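Local atomic coordinates of 3-hydroxyacyl-CoA dehydrogenase type-2 (Mycobacterium avium, PDB entry 3PPI), a protein that probably oxidises 3-hydroxyacyl-CoA thioesters to 3-ketoacyl-CoA with a nicotinamide cofactor, as a member of the short-chain dehydrogenase/reductase family. Residues Ala33-Gly38 and Arg48-Asp53; Val108-Gly113 and Asp250-Ala255; Gly56-Asp61 and Ile95-Gln100. All blocks are in the same frame, centred on the assembly; numbering follows the deposited sequence.

Taken from the N terminus, the three contacts follow one another in series, so none nests in or crosses another. Contact 1 closes the short loop from strand 31-36 to the end of helix 41-52. Contact 3 then brings helix 88-98 back onto strand 56-61, and contact 2 spans the long interval from strand 103-109 to helix 249-261. All three rest on one parallel sheet, where strand 31-36 lies between the other two strands. Contacts 1 and 2 meet through the salt bridge R49-D254 and the S36-H111 side chains; contacts 1 and 3 share backbone pairing of A33 with G56 and V58. Contacts 2 and 3 stay apart, with centres about 17 Å from each other.

Contact 1: Ala33-Gly38 and Arg48-Asp53; sequences AIVSGG and RRLHAD. With MG (magnesium ion), chain F.
A33 on the strand and L50 on the returning helix form the nearest backbone pair, their CA atoms 7.9 Å apart, a gap bridged by side chains. One methyl of L50 does the touching: CD1 lies 4.0 Å from A33 CB and 4.2 Å from V35 CG2. A33 and V35 both point toward the helix, whereas the intervening I34 turns to the other side of the sheet, as strand alternation requires. L50 has CG anti to its carbonyl carbon (chi1 -65°) and an extended second torsion, which sends CD1 across to the two strand residues. From V35 to G38 the chain makes a type II turn, with G37 at positive phi (64°). G37 O is 2.6 Å from a magnesium ion that also holds three waters. This glycine-rich turn is consistent with the nucleotide-binding corner of a Rossmann fold. On the helix, R49 NE forms a salt bridge with D53 OD2 (3.0 Å), on the syn side but tilted 25° out of the carboxylate plane, while R49 NH1 reaches D254. Charge is thus paired at the helix end, and the strand-helix interface itself is wholly apolar: its 85 Å² of buried surface comes from van der Waals contact among three buried aliphatic side chains.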
ATOM      1  N   ALA A  33     -30.164   6.413  -8.927  1.00 22.70           N
ATOM      2  CA  ALA A  33     -28.719   6.544  -8.982  1.00 21.74           C
ATOM      3  C   ALA A  33     -28.336   7.568 -10.047  1.00 22.32           C
ATOM      4  O   ALA A  33     -29.078   7.779 -11.017  1.00 23.54           O
ATOM      5  CB  ALA A  33     -28.104   5.213  -9.305  1.00 20.15           C
ATOM      6  N   ILE A  34     -27.189   8.209  -9.851  1.00 22.29           N
ATOM      7  CA  ILE A  34     -26.579   9.088 -10.861  1.00 22.49           C
ATOM      8  C   ILE A  34     -25.251   8.466 -11.286  1.00 21.54           C
ATOM      9  O   ILE A  34     -24.446   8.068 -10.435  1.00 21.37           O
ATOM     10  CB  ILE A  34     -26.293  10.506 -10.295  1.00 22.89           C
ATOM     11  CG1 ILE A  34     -27.586  11.275 -10.036  1.00 24.24           C
ATOM     12  CG2 ILE A  34     -25.411  11.326 -11.261  1.00 22.77           C
ATOM     13  CD1 ILE A  34     -27.395  12.427  -9.061  1.00 24.59           C
ATOM     14  N   VAL A  35     -25.009   8.381 -12.586  1.00 21.13           N
ATOM     15  CA  VAL A  35     -23.707   7.940 -13.075  1.00 20.12           C
ATOM     16  C   VAL A  35     -23.068   9.062 -13.858  1.00 20.54           C
ATOM     17  O   VAL A  35     -23.590   9.450 -14.916  1.00 21.09           O
ATOM     18  CB  VAL A  35     -23.822   6.679 -13.959  1.00 20.43           C
ATOM     19  CG1 VAL A  35     -22.454   6.242 -14.457  1.00 17.67           C
ATOM     20  CG2 VAL A  35     -24.499   5.530 -13.181  1.00 18.81           C
ATOM     21  N   SER A  36     -21.970   9.615 -13.335  1.00 20.33           N
ATOM     22  CA  SER A  36     -21.204  10.614 -14.087  1.00 21.08           C
ATOM     23  C   SER A  36     -20.420   9.892 -15.177  1.00 21.25           C
ATOM     24  O   SER A  36     -20.013   8.754 -15.005  1.00 21.28           O
ATOM     25  CB  SER A  36     -20.314  11.493 -13.177  1.00 20.68           C
ATOM     26  OG  SER A  36     -19.116  10.853 -12.775  1.00 21.47           O
ATOM     27  N   GLY A  37     -20.243  10.544 -16.323  1.00 22.40           N
ATOM     28  CA  GLY A  37     -19.736   9.877 -17.523  1.00 22.24           C
ATOM     29  C   GLY A  37     -20.654   8.783 -18.053  1.00 22.99           C
ATOM     30  O   GLY A  37     -20.195   7.849 -18.722  1.00 23.54           O
ATOM     31  N   GLY A  38     -21.954   8.906 -17.792  1.00 23.27           N
ATOM     32  CA  GLY A  38     -22.899   7.832 -18.080  1.00 23.98           C
ATOM     33  C   GLY A  38     -23.206   7.596 -19.551  1.00 25.00           C
ATOM     34  O   GLY A  38     -23.772   6.573 -19.893  1.00 25.42           O
ATOM     35  N   ARG A  48     -26.456   0.876 -17.780  1.00 22.52           N
ATOM     36  CA  ARG A  48     -27.210  -0.270 -18.286  1.00 23.55           C
ATOM     37  C   ARG A  48     -27.418  -1.313 -17.178  1.00 23.12           C
ATOM     38  O   ARG A  48     -28.513  -1.845 -17.021  1.00 23.72           O
ATOM     39  CB  ARG A  48     -26.492  -0.900 -19.486  1.00 23.59           C
ATOM     40  CG  ARG A  48     -26.531  -0.040 -20.743  1.00 25.60           C
ATOM     41  CD  ARG A  48     -25.893  -0.749 -21.913  1.00 26.29           C
ATOM     42  NE  ARG A  48     -25.858   0.080 -23.123  1.00 27.66           N
ATOM     43  CZ  ARG A  48     -26.872   0.221 -23.976  1.00 29.03           C
ATOM     44  NH1 ARG A  48     -28.031  -0.393 -23.759  1.00 29.46           N
ATOM     45  NH2 ARG A  48     -26.729   0.995 -25.045  1.00 29.78           N
ATOM     46  N   ARG A  49     -26.362  -1.597 -16.425  1.00 22.16           N
ATOM     47  CA  ARG A  49     -26.410  -2.577 -15.336  1.00 21.89           C
ATOM     48  C   ARG A  49     -27.341  -2.132 -14.215  1.00 21.99           C
ATOM     49  O   ARG A  49     -28.184  -2.900 -13.763  1.00 21.43           O
ATOM     50  CB  ARG A  49     -25.008  -2.798 -14.754  1.00 21.40           C
ATOM     51  CG  ARG A  49     -24.936  -3.704 -13.522  1.00 21.46           C
ATOM     52  CD  ARG A  49     -25.516  -5.095 -13.768  1.00 22.73           C
ATOM     53  NE  ARG A  49     -25.434  -5.906 -12.553  1.00 24.00           N
ATOM     54  CZ  ARG A  49     -24.430  -6.713 -12.219  1.00 23.13           C
ATOM     55  NH1 ARG A  49     -23.369  -6.871 -12.995  1.00 23.12           N
ATOM     56  NH2 ARG A  49     -24.490  -7.371 -11.074  1.00 24.11           N
ATOM     57  N   LEU A  50     -27.165  -0.905 -13.736  1.00 22.02           N
ATOM     58  CA  LEU A  50     -27.988  -0.435 -12.621  1.00 22.60           C
ATOM     59  C   LEU A  50     -29.467  -0.332 -13.028  1.00 24.44           C
ATOM     60  O   LEU A  50     -30.348  -0.664 -12.244  1.00 25.03           O
ATOM     61  CB  LEU A  50     -27.471   0.890 -12.084  1.00 22.61           C
ATOM     62  CG  LEU A  50     -26.083   0.892 -11.439  1.00 20.81           C
ATOM     63  CD1 LEU A  50     -25.792   2.308 -10.855  1.00 20.17           C
ATOM     64  CD2 LEU A  50     -25.950  -0.191 -10.374  1.00 20.29           C
ATOM     65  N   HIS A  51     -29.722   0.092 -14.265  1.00 25.67           N
ATOM     66  CA  HIS A  51     -31.073   0.157 -14.803  1.00 26.83           C
ATOM     67  C   HIS A  51     -31.711  -1.245 -14.876  1.00 27.69           C
ATOM     68  O   HIS A  51     -32.846  -1.439 -14.434  1.00 28.02           O
ATOM     69  CB  HIS A  51     -31.053   0.832 -16.182  1.00 27.43           C
ATOM     70  CG  HIS A  51     -32.391   0.866 -16.850  1.00 28.96           C
ATOM     71  ND1 HIS A  51     -32.814  -0.117 -17.718  1.00 30.50           N
ATOM     72  CD2 HIS A  51     -33.410   1.750 -16.758  1.00 30.54           C
ATOM     73  CE1 HIS A  51     -34.031   0.169 -18.143  1.00 31.50           C
ATOM     74  NE2 HIS A  51     -34.413   1.299 -17.578  1.00 31.51           N
ATOM     75  N   ALA A  52     -30.976  -2.219 -15.415  1.00 27.48           N
ATOM     76  CA  ALA A  52     -31.445  -3.608 -15.452  1.00 28.12           C
ATOM     77  C   ALA A  52     -31.686  -4.191 -14.051  1.00 27.93           C
ATOM     78  O   ALA A  52     -32.559  -5.030 -13.876  1.00 27.02           O
ATOM     79  CB  ALA A  52     -30.468  -4.482 -16.212  1.00 27.63           C
ATOM     80  N   ASP A  53     -30.920  -3.734 -13.057  1.00 27.34           N
ATOM     81  CA  ASP A  53     -31.108  -4.198 -11.672  1.00 27.46           C
ATOM     82  C   ASP A  53     -32.260  -3.530 -10.924  1.00 27.69           C
ATOM     83  O   ASP A  53     -32.480  -3.830  -9.744  1.00 28.15           O
ATOM     84  CB  ASP A  53     -29.830  -4.006 -10.858  1.00 26.59           C
ATOM     85  CG  ASP A  53     -28.737  -4.984 -11.239  1.00 27.99           C
ATOM     86  OD1 ASP A  53     -29.014  -5.918 -12.022  1.00 30.16           O
ATOM     87  OD2 ASP A  53     -27.593  -4.807 -10.756  1.00 28.40           O
TER
HETATM   88 MG    MG F 301     -18.147   7.982 -20.277  1.00 58.64          MG
HETATM   89  O   HOH W   1     -17.398   6.606 -18.414  1.00 21.34           O
HETATM   90  O   HOH W   2     -19.042   9.760 -21.665  1.00 32.46           O
HETATM   91  O   HOH W   3     -16.897   9.739 -19.570  1.00 33.07           O

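Contact 2: Val108-Gly113 and Asp250-Ala255; sequences VVAHGG and DEFADA
F252 carries its ring anti to the backbone N (chi1 178°), with the ring plane roughly perpendicular to the CA-CB-CG plane (chi2 91°), while V108 has CG1 anti to its own N (chi1 -179°); together these torsions bring the ring corner CE2 to the strand. CE2 is 4.4 Å from V108 CG1 and also 4.4 Å from A110 CB, both methyl groups approaching the ring obliquely. The backbones remain well separated, with the CA atoms of A110 and F252 10.0 Å apart, so the phenyl ring is what spans the layer between sheet and helix. V108 and A110 point toward the helix and V109 points away. The same ring also packs on L42 and T46 of helix 41-52 and on T172, I215 and P217, which makes it a shared element of the core. D254 OD2 is hydrogen-bonded to N262 of a second subunit. Beyond A110, H111 ND1 is hydrogen-bonded to S36 OG, tying the ends of two adjacent strands together. A strand running into a loop at the carboxyl edge of a parallel sheet, backed by a helix from late in the chain, is the layered arrangement of the Rossmann-fold dehydrogenases.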
ATOM      1  N   VAL A 108     -22.310   6.600  -9.066  1.00 18.33           N
ATOM      2  CA  VAL A 108     -21.048   6.076  -9.548  1.00 17.38           C
ATOM      3  C   VAL A 108     -20.390   7.206 -10.338  1.00 17.59           C
ATOM      4  O   VAL A 108     -20.945   7.677 -11.321  1.00 19.00           O
ATOM      5  CB  VAL A 108     -21.248   4.792 -10.418  1.00 17.50           C
ATOM      6  CG1 VAL A 108     -19.914   4.269 -10.884  1.00 15.68           C
ATOM      7  CG2 VAL A 108     -22.042   3.700  -9.622  1.00 17.26           C
ATOM      8  N   VAL A 109     -19.225   7.659  -9.881  1.00 17.71           N
ATOM      9  CA  VAL A 109     -18.526   8.798 -10.480  1.00 18.20           C
ATOM     10  C   VAL A 109     -17.531   8.236 -11.489  1.00 18.58           C
ATOM     11  O   VAL A 109     -16.433   7.827 -11.129  1.00 18.90           O
ATOM     12  CB  VAL A 109     -17.828   9.641  -9.397  1.00 17.62           C
ATOM     13  CG1 VAL A 109     -17.235  10.913  -9.990  1.00 19.12           C
ATOM     14  CG2 VAL A 109     -18.797   9.976  -8.283  1.00 17.87           C
ATOM     15  N   ALA A 110     -17.931   8.173 -12.749  1.00 19.71           N
ATOM     16  CA  ALA A 110     -17.187   7.406 -13.741  1.00 20.44           C
ATOM     17  C   ALA A 110     -16.802   8.209 -14.971  1.00 22.08           C
ATOM     18  O   ALA A 110     -16.500   7.621 -15.999  1.00 23.22           O
ATOM     19  CB  ALA A 110     -17.998   6.162 -14.158  1.00 19.87           C
ATOM     20  N   HIS A 111     -16.817   9.536 -14.885  1.00 23.53           N
ATOM     21  CA  HIS A 111     -16.357  10.351 -16.003  1.00 24.98           C
ATOM     22  C   HIS A 111     -14.878  10.055 -16.288  1.00 26.76           C
ATOM     23  O   HIS A 111     -14.044  10.011 -15.373  1.00 25.04           O
ATOM     24  CB  HIS A 111     -16.648  11.853 -15.805  1.00 24.89           C
ATOM     25  CG  HIS A 111     -16.082  12.447 -14.554  1.00 23.30           C
ATOM     26  ND1 HIS A 111     -16.708  12.344 -13.331  1.00 22.36           N
ATOM     27  CD2 HIS A 111     -14.969  13.195 -14.342  1.00 22.23           C
ATOM     28  CE1 HIS A 111     -15.993  12.975 -12.415  1.00 21.50           C
ATOM     29  NE2 HIS A 111     -14.924  13.486 -13.000  1.00 20.69           N
ATOM     30  N   GLY A 112     -14.580   9.818 -17.570  1.00 29.93           N
ATOM     31  CA  GLY A 112     -13.295   9.258 -18.001  1.00 31.12           C
ATOM     32  C   GLY A 112     -12.499  10.155 -18.939  1.00 33.06           C
ATOM     33  O   GLY A 112     -12.640  11.383 -18.933  1.00 33.69           O
ATOM     34  N   GLY A 113     -11.664   9.513 -19.756  1.00 34.56           N
ATOM     35  CA  GLY A 113     -10.728  10.199 -20.636  1.00 35.96           C
ATOM     36  C   GLY A 113      -9.307  10.153 -20.100  1.00 36.22           C
ATOM     37  O   GLY A 113      -9.034   9.528 -19.063  1.00 35.21           O
ATOM     38  N   ASP A 250     -18.500  -3.893 -19.062  1.00 19.12           N
ATOM     39  CA  ASP A 250     -19.410  -4.727 -18.252  1.00 19.50           C
ATOM     40  C   ASP A 250     -18.744  -5.261 -16.981  1.00 18.53           C
ATOM     41  O   ASP A 250     -19.415  -5.411 -15.950  1.00 18.56           O
ATOM     42  CB  ASP A 250     -19.980  -5.901 -19.042  1.00 20.61           C
ATOM     43  CG  ASP A 250     -21.097  -5.483 -19.991  1.00 23.50           C
ATOM     44  OD1 ASP A 250     -21.641  -4.365 -19.864  1.00 26.43           O
ATOM     45  OD2 ASP A 250     -21.449  -6.292 -20.850  1.00 28.88           O
ATOM     46  N   GLU A 251     -17.447  -5.569 -17.056  1.00 17.46           N
ATOM     47  CA  GLU A 251     -16.695  -5.995 -15.841  1.00 16.71           C
ATOM     48  C   GLU A 251     -16.602  -4.881 -14.818  1.00 15.64           C
ATOM     49  O   GLU A 251     -16.718  -5.124 -13.604  1.00 15.19           O
ATOM     50  CB  GLU A 251     -15.320  -6.566 -16.209  1.00 15.76           C
ATOM     51  CG  GLU A 251     -15.446  -7.971 -16.858  1.00 18.35           C
ATOM     52  CD  GLU A 251     -14.253  -8.389 -17.724  1.00 19.57           C
ATOM     53  OE1 GLU A 251     -13.445  -7.537 -18.161  1.00 17.41           O
ATOM     54  OE2 GLU A 251     -14.137  -9.602 -17.976  1.00 19.60           O
ATOM     55  N   PHE A 252     -16.392  -3.656 -15.295  1.00 15.43           N
ATOM     56  CA  PHE A 252     -16.392  -2.489 -14.426  1.00 15.07           C
ATOM     57  C   PHE A 252     -17.768  -2.312 -13.776  1.00 15.07           C
ATOM     58  O   PHE A 252     -17.868  -2.074 -12.575  1.00 14.34           O
ATOM     59  CB  PHE A 252     -16.029  -1.232 -15.231  1.00 15.42           C
ATOM     60  CG  PHE A 252     -16.055   0.027 -14.419  1.00 14.89           C
ATOM     61  CD1 PHE A 252     -14.928   0.475 -13.775  1.00 15.66           C
ATOM     62  CD2 PHE A 252     -17.230   0.755 -14.286  1.00 17.05           C
ATOM     63  CE1 PHE A 252     -14.959   1.637 -13.011  1.00 14.73           C
ATOM     64  CE2 PHE A 252     -17.265   1.901 -13.527  1.00 15.61           C
ATOM     65  CZ  PHE A 252     -16.124   2.354 -12.904  1.00 14.95           C
ATOM     66  N   ALA A 253     -18.812  -2.377 -14.602  1.00 15.36           N
ATOM     67  CA  ALA A 253     -20.186  -2.228 -14.139  1.00 16.25           C
ATOM     68  C   ALA A 253     -20.519  -3.262 -13.074  1.00 16.39           C
ATOM     69  O   ALA A 253     -21.218  -2.957 -12.105  1.00 17.42           O
ATOM     70  CB  ALA A 253     -21.173  -2.344 -15.319  1.00 17.11           C
ATOM     71  N   ASP A 254     -20.004  -4.477 -13.247  1.00 16.24           N
ATOM     72  CA  ASP A 254     -20.259  -5.561 -12.297  1.00 15.92           C
ATOM     73  C   ASP A 254     -19.588  -5.272 -10.944  1.00 15.25           C
ATOM     74  O   ASP A 254     -20.168  -5.534  -9.900  1.00 15.56           O
ATOM     75  CB  ASP A 254     -19.758  -6.888 -12.878  1.00 15.71           C
ATOM     76  CG  ASP A 254     -20.076  -8.073 -11.999  1.00 16.53           C
ATOM     77  OD1 ASP A 254     -21.273  -8.405 -11.858  1.00 18.03           O
ATOM     78  OD2 ASP A 254     -19.133  -8.693 -11.481  1.00 17.94           O
ATOM     79  N   ALA A 255     -18.370  -4.740 -10.968  1.00 14.76           N
ATOM     80  CA  ALA A 255     -17.676  -4.317  -9.762  1.00 14.07           C
ATOM     81  C   ALA A 255     -18.409  -3.173  -9.073  1.00 14.74           C
ATOM     82  O   ALA A 255     -18.575  -3.178  -7.851  1.00 15.49           O
ATOM     83  CB  ALA A 255     -16.237  -3.911 -10.094  1.00 13.89           C
TER

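Contact 3: Gly56-Asp61 and Ile95-Gln100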
ATOM      1  N   GLY A  56     -33.788   3.534 -10.931  1.00 27.41           N
ATOM      2  CA  GLY A  56     -33.943   4.678 -11.825  1.00 27.29           C
ATOM      3  C   GLY A  56     -32.550   5.278 -11.930  1.00 26.30           C
ATOM      4  O   GLY A  56     -31.842   5.342 -10.926  1.00 25.58           O
ATOM      5  N   VAL A  57     -32.139   5.691 -13.130  1.00 26.16           N
ATOM      6  CA  VAL A  57     -30.777   6.169 -13.358  1.00 25.40           C
ATOM      7  C   VAL A  57     -30.721   7.489 -14.115  1.00 26.37           C
ATOM      8  O   VAL A  57     -31.415   7.680 -15.124  1.00 27.63           O
ATOM      9  CB  VAL A  57     -29.945   5.134 -14.123  1.00 25.20           C
ATOM     10  CG1 VAL A  57     -28.502   5.605 -14.246  1.00 24.58           C
ATOM     11  CG2 VAL A  57     -29.979   3.789 -13.413  1.00 23.67           C
ATOM     12  N   VAL A  58     -29.898   8.410 -13.616  1.00 26.05           N
ATOM     13  CA  VAL A  58     -29.610   9.642 -14.318  1.00 25.91           C
ATOM     14  C   VAL A  58     -28.264   9.500 -15.005  1.00 25.48           C
ATOM     15  O   VAL A  58     -27.262   9.169 -14.368  1.00 24.16           O
ATOM     16  CB  VAL A  58     -29.602  10.831 -13.377  1.00 26.35           C
ATOM     17  CG1 VAL A  58     -29.025  12.075 -14.077  1.00 26.34           C
ATOM     18  CG2 VAL A  58     -31.011  11.084 -12.875  1.00 26.39           C
ATOM     19  N   ILE A  59     -28.275   9.684 -16.321  1.00 26.17           N
ATOM     20  CA  ILE A  59     -27.078   9.697 -17.132  1.00 26.14           C
ATOM     21  C   ILE A  59     -26.560  11.135 -17.086  1.00 26.48           C
ATOM     22  O   ILE A  59     -27.135  12.014 -17.713  1.00 27.92           O
ATOM     23  CB  ILE A  59     -27.389   9.286 -18.595  1.00 26.36           C
ATOM     24  CG1 ILE A  59     -27.857   7.836 -18.657  1.00 26.54           C
ATOM     25  CG2 ILE A  59     -26.177   9.494 -19.490  1.00 26.67           C
ATOM     26  CD1 ILE A  59     -28.976   7.584 -19.720  1.00 26.68           C
ATOM     27  N   ALA A  60     -25.518  11.364 -16.297  1.00 25.72           N
ATOM     28  CA  ALA A  60     -24.936  12.684 -16.091  1.00 26.12           C
ATOM     29  C   ALA A  60     -23.692  12.803 -16.945  1.00 26.21           C
ATOM     30  O   ALA A  60     -22.651  12.219 -16.629  1.00 25.74           O
ATOM     31  CB  ALA A  60     -24.583  12.898 -14.619  1.00 24.91           C
ATOM     32  N   ASP A  61     -23.793  13.557 -18.030  1.00 27.09           N
ATOM     33  CA  ASP A  61     -22.710  13.642 -18.994  1.00 27.76           C
ATOM     34  C   ASP A  61     -22.849  14.929 -19.818  1.00 29.03           C
ATOM     35  O   ASP A  61     -23.917  15.536 -19.837  1.00 29.45           O
ATOM     36  CB  ASP A  61     -22.762  12.415 -19.910  1.00 27.76           C
ATOM     37  CG  ASP A  61     -21.415  12.031 -20.444  1.00 28.80           C
ATOM     38  OD1 ASP A  61     -20.737  12.931 -20.990  1.00 31.51           O
ATOM     39  OD2 ASP A  61     -21.027  10.835 -20.315  1.00 25.70           O
ATOM     40  N   ILE A  95     -29.252  15.900  -9.511  1.00 28.67           N
ATOM     41  CA  ILE A  95     -29.821  15.391  -8.268  1.00 28.82           C
ATOM     42  C   ILE A  95     -31.348  15.530  -8.222  1.00 30.94           C
ATOM     43  O   ILE A  95     -32.045  14.593  -7.797  1.00 30.81           O
ATOM     44  CB  ILE A  95     -29.169  16.069  -7.047  1.00 28.13           C
ATOM     45  CG1 ILE A  95     -27.723  15.598  -6.927  1.00 26.86           C
ATOM     46  CG2 ILE A  95     -29.917  15.753  -5.767  1.00 27.63           C
ATOM     47  CD1 ILE A  95     -26.898  16.341  -5.872  1.00 25.98           C
ATOM     48  N   GLU A  96     -31.870  16.673  -8.672  1.00 32.68           N
ATOM     49  CA  GLU A  96     -33.318  16.880  -8.707  0.50 34.42           C
ATOM     50  C   GLU A  96     -33.973  15.903  -9.687  1.00 34.60           C
ATOM     51  O   GLU A  96     -35.032  15.360  -9.403  1.00 35.83           O
ATOM     52  CB  GLU A  96     -33.664  18.330  -9.075  0.50 35.78           C
ATOM     53  CG  GLU A  96     -33.233  19.374  -8.030  0.50 37.35           C
ATOM     54  CD  GLU A  96     -34.010  19.278  -6.717  0.50 39.81           C
ATOM     55  OE1 GLU A  96     -35.247  19.445  -6.741  0.50 43.93           O
ATOM     56  OE2 GLU A  96     -33.383  19.059  -5.656  0.50 40.31           O
ATOM     57  N   ALA A  97     -33.338  15.672 -10.834  1.00 33.73           N
ATOM     58  CA  ALA A  97     -33.843  14.703 -11.810  1.00 33.80           C
ATOM     59  C   ALA A  97     -33.873  13.271 -11.232  1.00 33.12           C
ATOM     60  O   ALA A  97     -34.882  12.577 -11.332  1.00 33.75           O
ATOM     61  CB  ALA A  97     -33.024  14.751 -13.082  1.00 33.38           C
ATOM     62  N   ALA A  98     -32.780  12.846 -10.603  1.00 31.58           N
ATOM     63  CA  ALA A  98     -32.724  11.533  -9.950  1.00 30.84           C
ATOM     64  C   ALA A  98     -33.829  11.334  -8.917  1.00 31.50           C
ATOM     65  O   ALA A  98     -34.393  10.241  -8.807  1.00 31.32           O
ATOM     66  CB  ALA A  98     -31.353  11.321  -9.288  1.00 29.20           C
ATOM     67  N   ASN A  99     -34.137  12.387  -8.163  1.00 32.22           N
ATOM     68  CA  ASN A  99     -35.156  12.312  -7.117  1.00 33.45           C
ATOM     69  C   ASN A  99     -36.607  12.319  -7.653  1.00 35.39           C
ATOM     70  O   ASN A  99     -37.550  12.170  -6.880  1.00 35.97           O
ATOM     71  CB  ASN A  99     -34.933  13.400  -6.047  1.00 33.44           C
ATOM     72  CG  ASN A  99     -33.914  12.980  -4.993  1.00 32.64           C
ATOM     73  OD1 ASN A  99     -34.015  11.896  -4.418  1.00 31.07           O
ATOM     74  ND2 ASN A  99     -32.933  13.841  -4.728  1.00 34.51           N
ATOM     75  N   GLN A 100     -36.766  12.486  -8.967  1.00 36.09           N
ATOM     76  CA  GLN A 100     -38.046  12.245  -9.644  1.00 38.13           C
ATOM     77  C   GLN A 100     -38.156  10.791 -10.099  1.00 37.22           C
ATOM     78  O   GLN A 100     -39.229  10.336 -10.457  1.00 37.61           O
ATOM     79  CB  GLN A 100     -38.197  13.140 -10.876  1.00 39.27           C
ATOM     80  CG  GLN A 100     -37.999  14.631 -10.609  1.00 42.88           C
ATOM     81  CD  GLN A 100     -39.207  15.279 -10.005  1.00 49.05           C
ATOM     82  OE1 GLN A 100     -40.050  14.615  -9.384  1.00 52.09           O
ATOM     83  NE2 GLN A 100     -39.322  16.592 -10.197  1.00 53.65           N
TER
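V58 and A98 bring strand and helix near, their CA atoms 5.7 Å apart, consistent with the small side chains of A97 and A98. V58 is the sole residue of 56-61 to touch 95-100, and CG2 is the methyl that does so. That branch stands beside the backbone N of V58, anti to its carbonyl carbon, because chi1 of 169° sends CG1 anti to the N. CG2 presses onto the helix backbone, 3.4 Å from A98 N and 4.0 Å from A97 C. Its 3.4 Å separation from A98 CA is tighter than ordinary van der Waals contact. The two alanine methyls meet CG2 from directions nearly at right angles, A98 CB at 3.6 Å and A97 CB at 4.2 Å. Of the 105 Å² buried by the two segments, V58 accounts for 62 Å², consistent with a contact concentrated on one strand side chain. A98 O is hydrogen-bonded to S32 OG and N99 OD1 to L104 N, reaching strands 31-36 and 103-109. V57, across the sheet, meets L50 and V47. Since A98 and I95 pack on I34 and A97 on V81, helix 88-98 sits across strands 31-36, 56-61 and 78-82, with I95 also on helix 130-156.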